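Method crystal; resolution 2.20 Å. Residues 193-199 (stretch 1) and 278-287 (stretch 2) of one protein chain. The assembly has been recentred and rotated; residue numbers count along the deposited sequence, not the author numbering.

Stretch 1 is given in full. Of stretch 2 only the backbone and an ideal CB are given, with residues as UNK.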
ATOM      1  N   ASN A 193     -15.538   6.886  12.516  1.00 22.55           N
ATOM      2  CA  ASN A 193     -16.211   6.533  13.755  1.00 27.36           C
ATOM      3  C   ASN A 193     -15.418   7.173  14.893  1.00 24.44           C
ATOM      4  O   ASN A 193     -14.190   7.222  14.851  1.00 25.52           O
ATOM      5  CB  ASN A 193     -16.244   5.012  13.902  1.00 32.54           C
ATOM      6  CG  ASN A 193     -17.480   4.523  14.606  1.00 37.90           C
ATOM      7  OD1 ASN A 193     -17.499   3.425  15.163  1.00 45.18           O
ATOM      8  ND2 ASN A 193     -18.523   5.343  14.599  1.00 39.87           N
ATOM      9  N   GLY A 194     -16.114   7.668  15.908  1.00 22.94           N
ATOM     10  CA  GLY A 194     -15.424   8.324  17.005  1.00 23.02           C
ATOM     11  C   GLY A 194     -15.601   9.821  16.827  1.00 25.76           C
ATOM     12  O   GLY A 194     -15.646  10.580  17.793  1.00 27.35           O
ATOM     13  N   LEU A 195     -15.687  10.249  15.571  1.00 23.63           N
ATOM     14  CA  LEU A 195     -15.905  11.656  15.269  1.00 28.12           C
ATOM     15  C   LEU A 195     -17.411  11.846  15.138  1.00 28.00           C
ATOM     16  O   LEU A 195     -17.932  12.088  14.049  1.00 28.85           O
ATOM     17  CB  LEU A 195     -15.198  12.035  13.964  1.00 26.13           C
ATOM     18  CG  LEU A 195     -13.670  12.005  14.060  1.00 29.72           C
ATOM     19  CD1 LEU A 195     -13.051  12.393  12.731  1.00 26.42           C
ATOM     20  CD2 LEU A 195     -13.225  12.953  15.164  1.00 32.00           C
ATOM     21  N   VAL A 196     -18.106  11.698  16.260  1.00 31.89           N
ATOM     22  CA  VAL A 196     -19.561  11.841  16.315  1.00 32.85           C
ATOM     23  C   VAL A 196     -19.874  12.800  17.456  1.00 32.64           C
ATOM     24  O   VAL A 196     -19.427  12.596  18.580  1.00 32.25           O
ATOM     25  CB  VAL A 196     -20.233  10.469  16.537  1.00 32.79           C
ATOM     26  CG1 VAL A 196     -21.728  10.636  16.756  1.00 31.09           C
ATOM     27  CG2 VAL A 196     -19.984   9.590  15.323  1.00 30.61           C
ATOM     28  N   TYR A 197     -20.649  13.840  17.167  1.00 35.20           N
ATOM     29  CA  TYR A 197     -20.944  14.863  18.164  1.00 37.03           C
ATOM     30  C   TYR A 197     -22.309  14.810  18.840  1.00 39.51           C
ATOM     31  O   TYR A 197     -22.541  15.513  19.817  1.00 39.72           O
ATOM     32  CB  TYR A 197     -20.717  16.238  17.528  1.00 33.57           C
ATOM     33  CG  TYR A 197     -19.478  16.259  16.654  1.00 32.89           C
ATOM     34  CD1 TYR A 197     -19.579  16.374  15.270  1.00 32.31           C
ATOM     35  CD2 TYR A 197     -18.211  16.080  17.207  1.00 32.78           C
ATOM     36  CE1 TYR A 197     -18.451  16.307  14.451  1.00 31.70           C
ATOM     37  CE2 TYR A 197     -17.069  16.007  16.397  1.00 31.66           C
ATOM     38  CZ  TYR A 197     -17.201  16.119  15.022  1.00 32.26           C
ATOM     39  OH  TYR A 197     -16.089  16.031  14.216  1.00 31.46           O
ATOM     40  N   GLU A 198     -23.204  13.984  18.315  1.00 44.00           N
ATOM     41  CA  GLU A 198     -24.539  13.814  18.879  1.00 48.70           C
ATOM     42  C   GLU A 198     -24.949  12.350  18.769  1.00 50.56           C
ATOM     43  O   GLU A 198     -24.911  11.769  17.685  1.00 50.14           O
ATOM     44  CB  GLU A 198     -25.566  14.665  18.132  1.00 50.94           C
ATOM     45  CG  GLU A 198     -25.632  16.118  18.551  1.00 55.57           C
ATOM     46  CD  GLU A 198     -26.770  16.851  17.863  1.00 58.27           C
ATOM     47  OE1 GLU A 198     -27.933  16.423  18.026  1.00 58.56           O
ATOM     48  OE2 GLU A 198     -26.502  17.854  17.164  1.00 61.29           O
ATOM     49  N   GLY A 199     -25.332  11.752  19.890  1.00 52.50           N
ATOM     50  CA  GLY A 199     -25.751  10.363  19.857  1.00 56.64           C
ATOM     51  C   GLY A 199     -24.682   9.359  20.247  1.00 58.78           C
ATOM     52  O   GLY A 199     -23.785   9.656  21.038  1.00 58.08           O
ATOM     53  N   UNK A 278      -9.713  17.278  20.820  1.00 35.22           N
ATOM     54  CA  UNK A 278      -9.841  17.453  19.379  1.00 35.12           C
ATOM     55  C   UNK A 278     -11.313  17.351  18.987  1.00 31.71           C
ATOM     56  O   UNK A 278     -11.819  18.172  18.224  1.00 29.70           O
ATOM     57  CB  UNK A 278      -9.005  16.416  18.626  1.00 35.12           C
ATOM     58  N   UNK A 279     -12.003  16.346  19.521  1.00 29.84           N
ATOM     59  CA  UNK A 279     -13.411  16.165  19.206  1.00 29.92           C
ATOM     60  C   UNK A 279     -14.225  17.399  19.596  1.00 31.36           C
ATOM     61  O   UNK A 279     -15.110  17.812  18.859  1.00 31.55           O
ATOM     62  CB  UNK A 279     -13.957  14.924  19.915  1.00 29.92           C
ATOM     63  N   UNK A 280     -13.919  17.991  20.746  1.00 32.85           N
ATOM     64  CA  UNK A 280     -14.634  19.187  21.190  1.00 35.94           C
ATOM     65  C   UNK A 280     -14.434  20.347  20.212  1.00 35.13           C
ATOM     66  O   UNK A 280     -15.384  21.036  19.852  1.00 33.01           O
ATOM     67  CB  UNK A 280     -14.168  19.594  22.589  1.00 35.94           C
ATOM     68  N   UNK A 281     -13.194  20.563  19.786  1.00 34.59           N
ATOM     69  CA  UNK A 281     -12.899  21.642  18.853  1.00 33.89           C
ATOM     70  C   UNK A 281     -13.663  21.462  17.541  1.00 31.78           C
ATOM     71  O   UNK A 281     -14.238  22.417  17.020  1.00 32.50           O
ATOM     72  CB  UNK A 281     -11.395  21.711  18.583  1.00 33.89           C
ATOM     73  N   UNK A 282     -13.670  20.241  17.010  1.00 29.38           N
ATOM     74  CA  UNK A 282     -14.381  19.959  15.763  1.00 29.48           C
ATOM     75  C   UNK A 282     -15.864  20.293  15.908  1.00 30.32           C
ATOM     76  O   UNK A 282     -16.481  20.819  14.986  1.00 30.36           O
ATOM     77  CB  UNK A 282     -14.203  18.493  15.362  1.00 29.48           C
ATOM     78  N   UNK A 283     -16.435  19.980  17.066  1.00 29.44           N
ATOM     79  CA  UNK A 283     -17.851  20.240  17.293  1.00 32.17           C
ATOM     80  C   UNK A 283     -18.138  21.739  17.355  1.00 32.66           C
ATOM     81  O   UNK A 283     -19.181  22.201  16.884  1.00 33.11           O
ATOM     82  CB  UNK A 283     -18.312  19.562  18.585  1.00 32.17           C
ATOM     83  N   UNK A 284     -17.212  22.500  17.932  1.00 31.44           N
ATOM     84  CA  UNK A 284     -17.391  23.944  18.013  1.00 34.77           C
ATOM     85  C   UNK A 284     -17.423  24.487  16.583  1.00 33.65           C
ATOM     86  O   UNK A 284     -18.220  25.366  16.252  1.00 32.51           O
ATOM     87  CB  UNK A 284     -16.281  24.601  18.836  1.00 34.77           C
ATOM     88  N   UNK A 285     -16.554  23.944  15.738  1.00 30.07           N
ATOM     89  CA  UNK A 285     -16.478  24.358  14.345  1.00 29.36           C
ATOM     90  C   UNK A 285     -17.743  23.961  13.590  1.00 31.72           C
ATOM     91  O   UNK A 285     -18.300  24.749  12.825  1.00 28.77           O
ATOM     92  CB  UNK A 285     -15.246  23.747  13.674  1.00 29.36           C
ATOM     93  N   UNK A 286     -18.194  22.728  13.808  1.00 29.48           N
ATOM     94  CA  UNK A 286     -19.388  22.228  13.138  1.00 30.96           C
ATOM     95  C   UNK A 286     -20.601  23.130  13.391  1.00 31.97           C
ATOM     96  O   UNK A 286     -21.405  23.385  12.483  1.00 29.41           O
ATOM     97  CB  UNK A 286     -19.690  20.802  13.603  1.00 30.96           C
ATOM     98  N   UNK A 287     -20.728  23.610  14.622  1.00 32.33           N
ATOM     99  CA  UNK A 287     -21.845  24.473  14.984  1.00 37.33           C
ATOM    100  C   UNK A 287     -21.741  25.828  14.288  1.00 36.84           C
ATOM    101  O   UNK A 287     -22.748  26.397  13.873  1.00 36.79           O
ATOM    102  CB  UNK A 287     -21.900  24.662  16.501  1.00 37.33           C
TER

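Stretch 2 is helical throughout, with phi near -60° and psi near -40°, so backbone angles alone discriminate little; the evidence lies in what each CB meets.

At position 278 CA-to-CB points sideways and the ideal CB has nothing of stretch 1 within 5.5 Å, so stretch 1 sets no requirement here. The residue is Met278, which makes no contact with it.

At 279 the CB also points sideways, but it lies 4.8 Å from Tyr197 CE2 and 5.2 Å from Leu195 CD2, with Gly194 O at 5.1 Å. A medium-sized aliphatic such as Val, Leu, Ile or Met would suit this mostly apolar surround. Ile279 is deposited, with chi1 m and chi2 t. Its CG1 lies 4.1 Å from Leu195 CD2, its CG2 3.9 Å from Tyr197 CE2, and its CD1 reaches 3.4 Å from Gly194 O.

Positions 280 and 281 point away, and stretch 1 sets no requirement; they are Lys280 and Glu281, neither in contact.

At 282 the CB points toward stretch 1 and stands 3.3 Å from Tyr197 OH. The tyrosine end already fills the space ahead, so a side chain must turn past it; Leu, Met or an aromatic could do so beside Leu195. Phe282, with chi1 at -91°, between wells, brings CD1 to 4.2 Å from Leu195 CD2.

At 283 the CB is sideways, 3.7 Å from Tyr197 CD2, and the backbone N lies over one face of that ring. Small or polar side chains such as Ala, Ser, Asn or Asp fit. The residue is Asp283, chi1 t, whose OD1 approaches Tyr197 CB at 3.4 Å. Water 1 donates to Tyr197 O at 3.0 Å and, weakly, to Asp283 OD2 at 3.3 Å, linking the stretches.

Positions 284 and 285 are out of reach. Arg284 NH1 forms a salt bridge with Glu281 OE1 at 2.6 Å; Arg285 makes no contact across.

At 286 the CB points toward stretch 1, 4.7 Å from Tyr197 CD1, and the Glu198 carboxylate lies farther out. The distance favours a long basic side chain: Arg fits comfortably, while Lys must point almost straight at the carboxylate. In Arg286, CD packs 3.4 Å from Tyr197 CD1, and the guanidinium places one face over Tyr197 CB. NH2 donates to Glu198 OE2 (3.1 Å, 157°) within a salt bridge, while NE donates to Asp283 OD1 at 3.0 Å, which helps hold the arm.

At 287 the CB is sideways with nothing of stretch 1 within 5.5 Å, so stretch 1 leaves the choice open; a polar or charged side chain is one option. Arg287 NE makes a weak hydrogen bond to Asp283 OD2 at 3.4 Å.

Stretch 2 (278-287) MIKEFDRRRR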
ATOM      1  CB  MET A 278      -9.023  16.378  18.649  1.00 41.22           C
ATOM      2  CG  MET A 278      -8.663  16.709  17.202  1.00 46.87           C
ATOM      3  SD  MET A 278      -7.818  15.337  16.340  1.00 55.87           S
ATOM      4  CE  MET A 278      -6.149  15.440  17.049  1.00 51.57           C
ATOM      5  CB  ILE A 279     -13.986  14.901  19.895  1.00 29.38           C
ATOM      6  CG1 ILE A 279     -13.382  13.650  19.246  1.00 29.73           C
ATOM      7  CG2 ILE A 279     -15.510  14.874  19.766  1.00 28.01           C
ATOM      8  CD1 ILE A 279     -13.743  12.348  19.922  1.00 31.25           C
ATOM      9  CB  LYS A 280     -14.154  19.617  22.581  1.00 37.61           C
ATOM     10  CG  LYS A 280     -15.010  19.128  23.738  1.00 43.87           C
ATOM     11  CD  LYS A 280     -15.134  17.618  23.772  1.00 48.25           C
ATOM     12  CE  LYS A 280     -15.928  17.174  24.993  1.00 54.67           C
ATOM     13  NZ  LYS A 280     -15.334  17.696  26.263  1.00 55.97           N
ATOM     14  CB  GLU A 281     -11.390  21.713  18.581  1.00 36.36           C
ATOM     15  CG  GLU A 281     -11.001  22.747  17.530  1.00 40.99           C
ATOM     16  CD  GLU A 281     -11.300  24.178  17.955  1.00 45.35           C
ATOM     17  OE1 GLU A 281     -12.347  24.425  18.590  1.00 45.72           O
ATOM     18  OE2 GLU A 281     -10.484  25.062  17.638  1.00 48.21           O
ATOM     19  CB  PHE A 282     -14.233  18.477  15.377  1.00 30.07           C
ATOM     20  CG  PHE A 282     -13.054  18.178  14.475  1.00 30.71           C
ATOM     21  CD1 PHE A 282     -12.293  17.033  14.667  1.00 33.67           C
ATOM     22  CD2 PHE A 282     -12.735  19.014  13.411  1.00 34.61           C
ATOM     23  CE1 PHE A 282     -11.235  16.723  13.815  1.00 35.97           C
ATOM     24  CE2 PHE A 282     -11.677  18.714  12.549  1.00 33.19           C
ATOM     25  CZ  PHE A 282     -10.927  17.565  12.754  1.00 34.18           C
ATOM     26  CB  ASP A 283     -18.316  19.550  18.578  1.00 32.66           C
ATOM     27  CG  ASP A 283     -19.813  19.663  18.787  1.00 35.14           C
ATOM     28  OD1 ASP A 283     -20.559  19.586  17.790  1.00 35.84           O
ATOM     29  OD2 ASP A 283     -20.249  19.812  19.949  1.00 37.97           O
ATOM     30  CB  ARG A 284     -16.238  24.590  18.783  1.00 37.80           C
ATOM     31  CG  ARG A 284     -16.529  26.022  19.214  1.00 43.51           C
ATOM     32  CD  ARG A 284     -15.367  26.635  19.977  1.00 48.43           C
ATOM     33  NE  ARG A 284     -14.826  27.832  19.341  1.00 55.24           N
ATOM     34  CZ  ARG A 284     -13.568  27.946  18.923  1.00 55.91           C
ATOM     35  NH1 ARG A 284     -12.723  26.938  19.080  1.00 56.48           N
ATOM     36  NH2 ARG A 284     -13.157  29.067  18.345  1.00 59.59           N
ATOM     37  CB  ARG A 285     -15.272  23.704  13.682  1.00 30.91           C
ATOM     38  CG  ARG A 285     -13.948  24.007  14.364  1.00 30.91           C
ATOM     39  CD  ARG A 285     -12.869  23.108  13.806  1.00 31.00           C
ATOM     40  NE  ARG A 285     -11.533  23.509  14.210  1.00 31.89           N
ATOM     41  CZ  ARG A 285     -10.429  22.884  13.817  1.00 33.09           C
ATOM     42  NH1 ARG A 285     -10.520  21.828  13.010  1.00 31.87           N
ATOM     43  NH2 ARG A 285      -9.237  23.316  14.226  1.00 28.62           N
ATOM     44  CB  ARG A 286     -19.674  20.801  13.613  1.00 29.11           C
ATOM     45  CG  ARG A 286     -21.022  20.265  13.198  1.00 28.95           C
ATOM     46  CD  ARG A 286     -21.305  18.945  13.889  1.00 31.70           C
ATOM     47  NE  ARG A 286     -21.943  19.164  15.182  1.00 35.53           N
ATOM     48  CZ  ARG A 286     -23.230  18.949  15.425  1.00 32.86           C
ATOM     49  NH1 ARG A 286     -24.029  18.512  14.459  1.00 32.95           N
ATOM     50  NH2 ARG A 286     -23.709  19.156  16.643  1.00 36.26           N
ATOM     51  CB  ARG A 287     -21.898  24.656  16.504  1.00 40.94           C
ATOM     52  CG  ARG A 287     -22.297  23.393  17.264  1.00 46.32           C
ATOM     53  CD  ARG A 287     -22.233  23.595  18.775  1.00 49.95           C
ATOM     54  NE  ARG A 287     -22.433  22.345  19.509  1.00 57.17           N
ATOM     55  CZ  ARG A 287     -23.554  21.630  19.491  1.00 58.10           C
ATOM     56  NH1 ARG A 287     -24.598  22.037  18.777  1.00 59.99           N
ATOM     57  NH2 ARG A 287     -23.632  20.499  20.182  1.00 57.81           N
TER
HETATM   58  O   HOH W   1     -20.143  16.719  21.199  1.00 58.21           O
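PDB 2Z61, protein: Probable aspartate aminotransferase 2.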